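Local coordinates for putative antioxidant defense protein Mlr4105 (PDB 3C1L) that probably acts as a peroxiredoxin-type antioxidant enzyme of the AhpD-like family, at residues Ala76-Asn81 / Ala163-Ser168; His82-Leu87 / Met177-Glu182. All blocks are in the same frame, centred on the assembly; numbering follows the deposited sequence.

In the fold
Both contacts tie the middle of this all-helical AhpD-like chain to its C-terminal part, and their centres lie about 13 Å apart. Contact 1 joins the end of helix 67-80 to helix 152-175; contact 2 joins the start of helix 84-98 to the loop after helix 152-175. Their segments alternate along the chain, 76-81 and 82-87 coming before 163-168 and 177-182. The first two meet in the turn between helices 67-80 and 84-98, where a probable hydrogen bond links S78 O and C83 N, 2.9 Å apart. The CXXC helix start thus follows directly on a helix packed on 152-175, and itself packs on the loop behind it.

Contact 1 (Ala76-Asn81 / Ala163-Ser168); sequences AVSSIN and AFFNMS
Helices 67-80 and 152-175 run side by side in the core of the AhpD-like fold, next to the CXXC helix 84-98, their short axes 9.3 Å apart and inclined at 39°, with V77 facing F165. The apolar part is small and centres on V77. Its CG1 branch, anti to the backbone N, points across and rests 4.0 Å from F165 CB, at the root of the phenylalanine. The same methyl lies 3.4 Å from N166 ND2, the two side chains crossing at about a right angle. Beyond CB the F165 ring leads away from helix 67-80; S78 OG stays 4.2 Å from its CD1, and the ring meets H90 edge-to-face.

The polar part is a bond between two buried amides. N81 ND2 donates to N166 OD1 at 3.3 Å along a nearly straight path (165°). The acceptor lies close to the N81 amide plane, whereas the donor stands above the carbonyl plane of N166, for the two amides are turned 76° apart. The stronger partner of N81 ND2 is N169 OD1, one turn along from N166 on the same helix; N166 ND2 binds A162 O and T131 OG1. S78 OG is held by A74 O and N169 ND2, and N166 also packs on R170 of the second subunit. Bonds at both ends of the N166 amide fix its flip, so OD1 is presented to N81.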
ATOM      1  N   ALA B  76      -3.527 -19.762   1.794  1.00 26.54           N
ATOM      2  CA  ALA B  76      -2.698 -18.696   1.234  1.00 26.32           C
ATOM      3  C   ALA B  76      -3.398 -17.357   1.267  1.00 29.01           C
ATOM      4  O   ALA B  76      -2.797 -16.337   1.639  1.00 28.51           O
ATOM      5  CB  ALA B  76      -2.250 -19.032  -0.175  1.00 25.74           C
ATOM      6  N   VAL B  77      -4.683 -17.350   0.902  1.00 29.25           N
ATOM      7  CA  VAL B  77      -5.476 -16.153   0.956  1.00 26.32           C
ATOM      8  C   VAL B  77      -5.669 -15.656   2.402  1.00 26.64           C
ATOM      9  O   VAL B  77      -5.485 -14.499   2.685  1.00 26.75           O
ATOM     10  CB  VAL B  77      -6.861 -16.383   0.359  1.00 29.52           C
ATOM     11  CG1 VAL B  77      -7.791 -15.164   0.703  1.00 25.29           C
ATOM     12  CG2 VAL B  77      -6.744 -16.679  -1.093  1.00 23.58           C
ATOM     13  N   SER B  78      -6.022 -16.571   3.296  1.00 29.97           N
ATOM     14  CA  SER B  78      -6.175 -16.308   4.731  1.00 27.72           C
ATOM     15  C   SER B  78      -4.907 -15.804   5.425  1.00 28.63           C
ATOM     16  O   SER B  78      -4.986 -15.032   6.410  1.00 29.39           O
ATOM     17  CB  SER B  78      -6.645 -17.590   5.429  1.00 25.60           C
ATOM     18  OG  SER B  78      -7.910 -18.002   4.970  1.00 28.65           O
ATOM     19  N   SER B  79      -3.753 -16.229   4.910  1.00 27.64           N
ATOM     20  CA  SER B  79      -2.442 -15.756   5.372  1.00 27.71           C
ATOM     21  C   SER B  79      -2.191 -14.291   5.017  1.00 26.74           C
ATOM     22  O   SER B  79      -1.778 -13.483   5.832  1.00 24.96           O
ATOM     23  CB  SER B  79      -1.332 -16.582   4.732  1.00 26.03           C
ATOM     24  OG  SER B  79      -0.109 -16.221   5.332  1.00 27.66           O
ATOM     25  N   ILE B  80      -2.501 -13.941   3.788  1.00 29.36           N
ATOM     26  CA  ILE B  80      -2.434 -12.539   3.335  1.00 24.41           C
ATOM     27  C   ILE B  80      -3.340 -11.623   4.161  1.00 28.64           C
ATOM     28  O   ILE B  80      -2.936 -10.521   4.503  1.00 29.50           O
ATOM     29  CB  ILE B  80      -2.795 -12.468   1.861  1.00 25.27           C
ATOM     30  CG1 ILE B  80      -1.726 -13.188   1.029  1.00 30.05           C
ATOM     31  CG2 ILE B  80      -2.839 -11.063   1.363  1.00 24.34           C
ATOM     32  CD1 ILE B  80      -2.161 -13.500  -0.367  1.00 33.00           C
ATOM     33  N   ASN B  81      -4.542 -12.084   4.504  1.00 29.60           N
ATOM     34  CA  ASN B  81      -5.525 -11.250   5.202  1.00 29.42           C
ATOM     35  C   ASN B  81      -5.455 -11.418   6.708  1.00 28.13           C
ATOM     36  O   ASN B  81      -6.194 -10.781   7.442  1.00 30.35           O
ATOM     37  CB  ASN B  81      -6.936 -11.545   4.715  1.00 28.55           C
ATOM     38  CG  ASN B  81      -7.172 -11.170   3.239  1.00 28.97           C
ATOM     39  OD1 ASN B  81      -6.643 -10.169   2.706  1.00 28.11           O
ATOM     40  ND2 ASN B  81      -8.038 -11.923   2.605  1.00 25.38           N
ATOM     41  N   ALA B 163     -11.754 -16.177  -4.172  1.00 26.37           N
ATOM     42  CA  ALA B 163     -12.835 -15.215  -3.940  1.00 25.88           C
ATOM     43  C   ALA B 163     -13.607 -15.473  -2.651  1.00 26.81           C
ATOM     44  O   ALA B 163     -13.805 -14.570  -1.847  1.00 27.58           O
ATOM     45  CB  ALA B 163     -13.805 -15.199  -5.152  1.00 23.94           C
ATOM     46  N   PHE B 164     -14.032 -16.726  -2.466  1.00 27.40           N
ATOM     47  CA  PHE B 164     -14.828 -17.160  -1.316  1.00 28.37           C
ATOM     48  C   PHE B 164     -14.138 -16.911  -0.021  1.00 26.65           C
ATOM     49  O   PHE B 164     -14.771 -16.512   0.934  1.00 27.85           O
ATOM     50  CB  PHE B 164     -15.104 -18.670  -1.430  1.00 29.06           C
ATOM     51  CG  PHE B 164     -15.948 -19.207  -0.349  1.00 26.52           C
ATOM     52  CD1 PHE B 164     -17.325 -19.101  -0.409  1.00 33.19           C
ATOM     53  CD2 PHE B 164     -15.380 -19.865   0.729  1.00 33.70           C
ATOM     54  CE1 PHE B 164     -18.122 -19.646   0.630  1.00 35.23           C
ATOM     55  CE2 PHE B 164     -16.180 -20.398   1.757  1.00 32.09           C
ATOM     56  CZ  PHE B 164     -17.521 -20.292   1.705  1.00 28.28           C
ATOM     57  N   PHE B 165     -12.831 -17.117  -0.008  1.00 26.18           N
ATOM     58  CA  PHE B 165     -12.024 -16.847   1.190  1.00 26.90           C
ATOM     59  C   PHE B 165     -11.763 -15.411   1.525  1.00 29.45           C
ATOM     60  O   PHE B 165     -11.677 -15.038   2.697  1.00 31.51           O
ATOM     61  CB  PHE B 165     -10.782 -17.748   1.220  1.00 25.76           C
ATOM     62  CG  PHE B 165     -11.159 -19.151   1.674  1.00 25.70           C
ATOM     63  CD1 PHE B 165     -11.345 -19.407   3.010  1.00 32.15           C
ATOM     64  CD2 PHE B 165     -11.544 -20.086   0.778  1.00 29.67           C
ATOM     65  CE1 PHE B 165     -11.776 -20.633   3.444  1.00 30.86           C
ATOM     66  CE2 PHE B 165     -11.972 -21.314   1.187  1.00 35.02           C
ATOM     67  CZ  PHE B 165     -12.092 -21.593   2.538  1.00 30.06           C
ATOM     68  N   ASN B 166     -11.688 -14.584   0.498  1.00 29.15           N
ATOM     69  CA  ASN B 166     -11.756 -13.164   0.701  1.00 28.91           C
ATOM     70  C   ASN B 166     -13.058 -12.694   1.349  1.00 31.85           C
ATOM     71  O   ASN B 166     -13.062 -11.749   2.101  1.00 31.05           O
ATOM     72  CB  ASN B 166     -11.508 -12.468  -0.616  1.00 29.32           C
ATOM     73  CG  ASN B 166     -10.026 -12.374  -0.901  1.00 29.14           C
ATOM     74  OD1 ASN B 166      -9.385 -11.501  -0.347  1.00 30.47           O
ATOM     75  ND2 ASN B 166      -9.462 -13.327  -1.680  1.00 25.19           N
HETATM   76  N   MSE B 167     -14.164 -13.379   1.060  1.00 30.15           N
HETATM   77  CA  MSE B 167     -15.408 -13.101   1.734  1.00 29.48           C
HETATM   78  C   MSE B 167     -15.394 -13.639   3.166  1.00 27.75           C
HETATM   79  O   MSE B 167     -15.799 -12.939   4.064  1.00 27.89           O
HETATM   80  CB  MSE B 167     -16.629 -13.685   0.974  1.00 30.52           C
HETATM   81  CG  MSE B 167     -17.865 -13.861   1.851  1.00 30.05           C
HETATM   82 SE   MSE B 167     -19.382 -14.469   0.862  0.75 31.13          SE
HETATM   83  CE  MSE B 167     -20.677 -13.775   2.170  1.00 37.56           C
ATOM     84  N   SER B 168     -14.994 -14.894   3.307  1.00 29.29           N
ATOM     85  CA  SER B 168     -14.983 -15.643   4.560  1.00 29.53           C
ATOM     86  C   SER B 168     -14.104 -14.962   5.602  1.00 30.43           C
ATOM     87  O   SER B 168     -14.476 -14.888   6.799  1.00 29.27           O
ATOM     88  CB  SER B 168     -14.394 -17.061   4.349  1.00 32.69           C
ATOM     89  OG  SER B 168     -15.207 -17.896   3.549  1.00 35.95           O
TER

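Contact 2 (His82-Leu87 / Met177-Glu182); sequences HCYYCL and MRPNDE
C83-Y84-Y85-C86 is the CXXC motif of the AhpD-like fold, placed at the start of helix 84-98, and its two tyrosines pack against the loop 177-182. No direct hydrogen bond joins the segments; aromatic contacts dominate.

With CG anti to the backbone N in both tyrosines, the two rings reach the loop and receive P179 between them. Its CG sits over one face of the Y84 ring, 3.9 Å from the centroid and 26° off the normal, a CH-pi contact, while P179 CB makes another over Y85, 4.2 Å from that ring's centroid. The opposite face of Y85 takes the selenium of M177, a selenomethionine: SE lies 4.0 Å from the centroid and 16° off the normal, as in a Met-aromatic contact, the side chain having bent at its last torsion. The Y85 ring is thus sandwiched between proline and selenium, with R178 O at its edge, 3.5 Å from CE2.

Polar ends are held elsewhere or through water. Y85 OH bonds to V37 N, and R178 NH2 to A113 O of the third subunit, whose M106 packs on Y84. A water lies 3.0 Å from Y84 OH and donates weakly to P179 O, and H184 NE2 makes a weak bond to the same hydroxyl. An alanine at Y84 would lose the ring beneath P179 CG and this water link, and would probably loosen the loop against the helix start.

At the N-cap, C83 SG accepts from C86 N at 3.5 Å, and it lies 3.6 Å from C86 SG, too far for a disulfide.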
ATOM      1  N   HIS B  82      -4.530 -12.239   7.173  1.00 29.35           N
ATOM      2  CA  HIS B  82      -4.315 -12.469   8.593  1.00 28.01           C
ATOM      3  C   HIS B  82      -5.586 -12.923   9.312  1.00 28.05           C
ATOM      4  O   HIS B  82      -5.910 -12.413  10.361  1.00 26.64           O
ATOM      5  CB  HIS B  82      -3.675 -11.247   9.288  1.00 27.50           C
ATOM      6  CG  HIS B  82      -2.276 -10.945   8.822  1.00 30.35           C
ATOM      7  ND1 HIS B  82      -1.196 -11.770   9.082  1.00 32.28           N
ATOM      8  CD2 HIS B  82      -1.792  -9.918   8.085  1.00 30.07           C
ATOM      9  CE1 HIS B  82      -0.108 -11.240   8.554  1.00 33.30           C
ATOM     10  NE2 HIS B  82      -0.442 -10.118   7.946  1.00 30.57           N
ATOM     11  N   CYS B  83      -6.287 -13.903   8.739  1.00 29.33           N
ATOM     12  CA  CYS B  83      -7.517 -14.409   9.310  1.00 28.50           C
ATOM     13  C   CYS B  83      -7.280 -15.565  10.287  1.00 27.76           C
ATOM     14  O   CYS B  83      -7.012 -16.667   9.867  1.00 27.27           O
ATOM     15  CB  CYS B  83      -8.474 -14.899   8.229  1.00 29.30           C
ATOM     16  SG  CYS B  83     -10.101 -15.441   8.966  1.00 30.65           S
ATOM     17  N   TYR B  84      -7.431 -15.289  11.577  1.00 25.82           N
ATOM     18  CA  TYR B  84      -7.277 -16.294  12.621  1.00 27.92           C
ATOM     19  C   TYR B  84      -8.217 -17.519  12.498  1.00 28.07           C
ATOM     20  O   TYR B  84      -7.801 -18.671  12.718  1.00 29.99           O
ATOM     21  CB  TYR B  84      -7.499 -15.631  13.962  1.00 29.34           C
ATOM     22  CG  TYR B  84      -7.406 -16.575  15.112  1.00 30.13           C
ATOM     23  CD1 TYR B  84      -6.301 -17.405  15.261  1.00 29.05           C
ATOM     24  CD2 TYR B  84      -8.426 -16.644  16.066  1.00 29.52           C
ATOM     25  CE1 TYR B  84      -6.211 -18.290  16.314  1.00 27.39           C
ATOM     26  CE2 TYR B  84      -8.329 -17.513  17.117  1.00 25.64           C
ATOM     27  CZ  TYR B  84      -7.220 -18.317  17.240  1.00 27.68           C
ATOM     28  OH  TYR B  84      -7.156 -19.177  18.286  1.00 29.17           O
ATOM     29  N   TYR B  85      -9.466 -17.278  12.138  1.00 27.28           N
ATOM     30  CA  TYR B  85     -10.443 -18.340  12.035  1.00 27.05           C
ATOM     31  C   TYR B  85      -9.977 -19.327  10.979  1.00 27.28           C
ATOM     32  O   TYR B  85      -9.871 -20.562  11.212  1.00 27.65           O
ATOM     33  CB  TYR B  85     -11.881 -17.825  11.707  1.00 27.96           C
ATOM     34  CG  TYR B  85     -12.865 -18.986  11.811  1.00 25.35           C
ATOM     35  CD1 TYR B  85     -13.048 -19.880  10.756  1.00 29.89           C
ATOM     36  CD2 TYR B  85     -13.521 -19.244  12.989  1.00 26.11           C
ATOM     37  CE1 TYR B  85     -13.896 -20.997  10.901  1.00 29.31           C
ATOM     38  CE2 TYR B  85     -14.373 -20.349  13.128  1.00 27.68           C
ATOM     39  CZ  TYR B  85     -14.549 -21.218  12.093  1.00 25.22           C
ATOM     40  OH  TYR B  85     -15.397 -22.319  12.296  1.00 27.77           O
ATOM     41  N   CYS B  86      -9.653 -18.767   9.831  1.00 26.97           N
ATOM     42  CA  CYS B  86      -9.446 -19.555   8.658  1.00 28.75           C
ATOM     43  C   CYS B  86      -8.100 -20.169   8.630  1.00 29.37           C
ATOM     44  O   CYS B  86      -7.974 -21.305   8.166  1.00 29.28           O
ATOM     45  CB  CYS B  86      -9.668 -18.729   7.415  1.00 29.79           C
ATOM     46  SG  CYS B  86     -11.425 -18.302   7.168  1.00 38.95           S
ATOM     47  N   LEU B  87      -7.101 -19.469   9.173  1.00 28.30           N
ATOM     48  CA  LEU B  87      -5.783 -20.057   9.264  1.00 27.95           C
ATOM     49  C   LEU B  87      -5.752 -21.277  10.201  1.00 27.45           C
ATOM     50  O   LEU B  87      -5.092 -22.287   9.910  1.00 24.45           O
ATOM     51  CB  LEU B  87      -4.744 -19.007   9.661  1.00 28.56           C
ATOM     52  CG  LEU B  87      -4.424 -17.980   8.578  1.00 25.12           C
ATOM     53  CD1 LEU B  87      -3.571 -16.820   9.104  1.00 26.23           C
ATOM     54  CD2 LEU B  87      -3.728 -18.669   7.379  1.00 24.17           C
HETATM   55  N   MSE B 177     -14.753 -13.881  14.708  1.00 27.72           N
HETATM   56  CA  MSE B 177     -15.258 -15.267  14.819  1.00 29.62           C
HETATM   57  C   MSE B 177     -14.148 -16.152  15.339  1.00 28.78           C
HETATM   58  O   MSE B 177     -13.005 -15.991  14.947  1.00 27.88           O
HETATM   59  CB  MSE B 177     -15.774 -15.787  13.478  1.00 27.38           C
HETATM   60  CG  MSE B 177     -16.707 -17.042  13.603  1.00 31.53           C
HETATM   61 SE   MSE B 177     -16.954 -17.749  11.784  0.75 33.81          SE
HETATM   62  CE  MSE B 177     -18.433 -16.572  11.333  1.00 28.82           C
ATOM     63  N   ARG B 178     -14.496 -17.082  16.227  1.00 30.21           N
ATOM     64  CA  ARG B 178     -13.521 -17.878  16.970  1.00 30.53           C
ATOM     65  C   ARG B 178     -13.495 -19.330  16.521  1.00 29.43           C
ATOM     66  O   ARG B 178     -14.481 -20.014  16.643  1.00 28.32           O
ATOM     67  CB  ARG B 178     -13.844 -17.824  18.470  1.00 31.56           C
ATOM     68  CG  ARG B 178     -13.789 -16.413  19.047  1.00 40.52           C
ATOM     69  CD  ARG B 178     -12.491 -15.819  18.630  1.00 47.52           C
ATOM     70  NE  ARG B 178     -12.110 -14.621  19.338  1.00 57.55           N
ATOM     71  CZ  ARG B 178     -10.872 -14.353  19.740  1.00 61.84           C
ATOM     72  NH1 ARG B 178      -9.888 -15.236  19.565  1.00 63.56           N
ATOM     73  NH2 ARG B 178     -10.636 -13.202  20.361  1.00 71.29           N
ATOM     74  N   PRO B 179     -12.343 -19.803  16.018  1.00 28.97           N
ATOM     75  CA  PRO B 179     -12.268 -21.174  15.555  1.00 28.99           C
ATOM     76  C   PRO B 179     -12.329 -22.143  16.718  1.00 27.21           C
ATOM     77  O   PRO B 179     -11.960 -21.791  17.838  1.00 28.26           O
ATOM     78  CB  PRO B 179     -10.888 -21.234  14.867  1.00 28.28           C
ATOM     79  CG  PRO B 179     -10.053 -20.234  15.596  1.00 27.62           C
ATOM     80  CD  PRO B 179     -11.006 -19.208  16.188  1.00 28.97           C
ATOM     81  N   ASN B 180     -12.730 -23.380  16.473  1.00 28.95           N
ATOM     82  CA  ASN B 180     -12.783 -24.371  17.562  1.00 26.91           C
ATOM     83  C   ASN B 180     -11.391 -24.639  18.143  1.00 28.01           C
ATOM     84  O   ASN B 180     -10.429 -24.850  17.404  1.00 27.06           O
ATOM     85  CB  ASN B 180     -13.372 -25.698  17.080  1.00 29.30           C
ATOM     86  CG  ASN B 180     -14.724 -25.530  16.427  1.00 28.13           C
ATOM     87  OD1 ASN B 180     -14.827 -24.844  15.445  1.00 24.66           O
ATOM     88  ND2 ASN B 180     -15.764 -26.164  16.983  1.00 25.99           N
ATOM     89  N   ASP B 181     -11.311 -24.707  19.465  1.00 28.37           N
ATOM     90  CA  ASP B 181     -10.045 -24.873  20.156  1.00 31.16           C
ATOM     91  C   ASP B 181      -9.343 -26.158  19.686  1.00 30.20           C
ATOM     92  O   ASP B 181      -8.109 -26.228  19.701  1.00 29.58           O
ATOM     93  CB  ASP B 181     -10.268 -24.873  21.686  1.00 32.05           C
ATOM     94  CG  ASP B 181      -8.937 -24.797  22.505  1.00 41.79           C
ATOM     95  OD1 ASP B 181      -8.082 -23.894  22.242  1.00 45.26           O
ATOM     96  OD2 ASP B 181      -8.760 -25.638  23.430  1.00 45.17           O
ATOM     97  N   GLU B 182     -10.140 -27.142  19.257  1.00 28.68           N
ATOM     98  CA  GLU B 182      -9.666 -28.497  18.950  1.00 28.50           C
ATOM     99  C   GLU B 182      -8.819 -28.575  17.688  1.00 27.14           C
ATOM    100  O   GLU B 182      -8.031 -29.504  17.537  1.00 28.13           O
ATOM    101  CB  GLU B 182     -10.854 -29.460  18.786  1.00 28.24           C
ATOM    102  CG  GLU B 182     -11.553 -29.853  20.082  1.00 29.99           C
ATOM    103  CD  GLU B 182     -12.656 -28.906  20.549  1.00 30.43           C
ATOM    104  OE1 GLU B 182     -12.886 -27.829  19.938  1.00 35.52           O
ATOM    105  OE2 GLU B 182     -13.311 -29.261  21.553  1.00 37.41           O
TER
HETATM  106  O   HOH W   1      -9.889 -19.746  19.399  1.00 43.65           O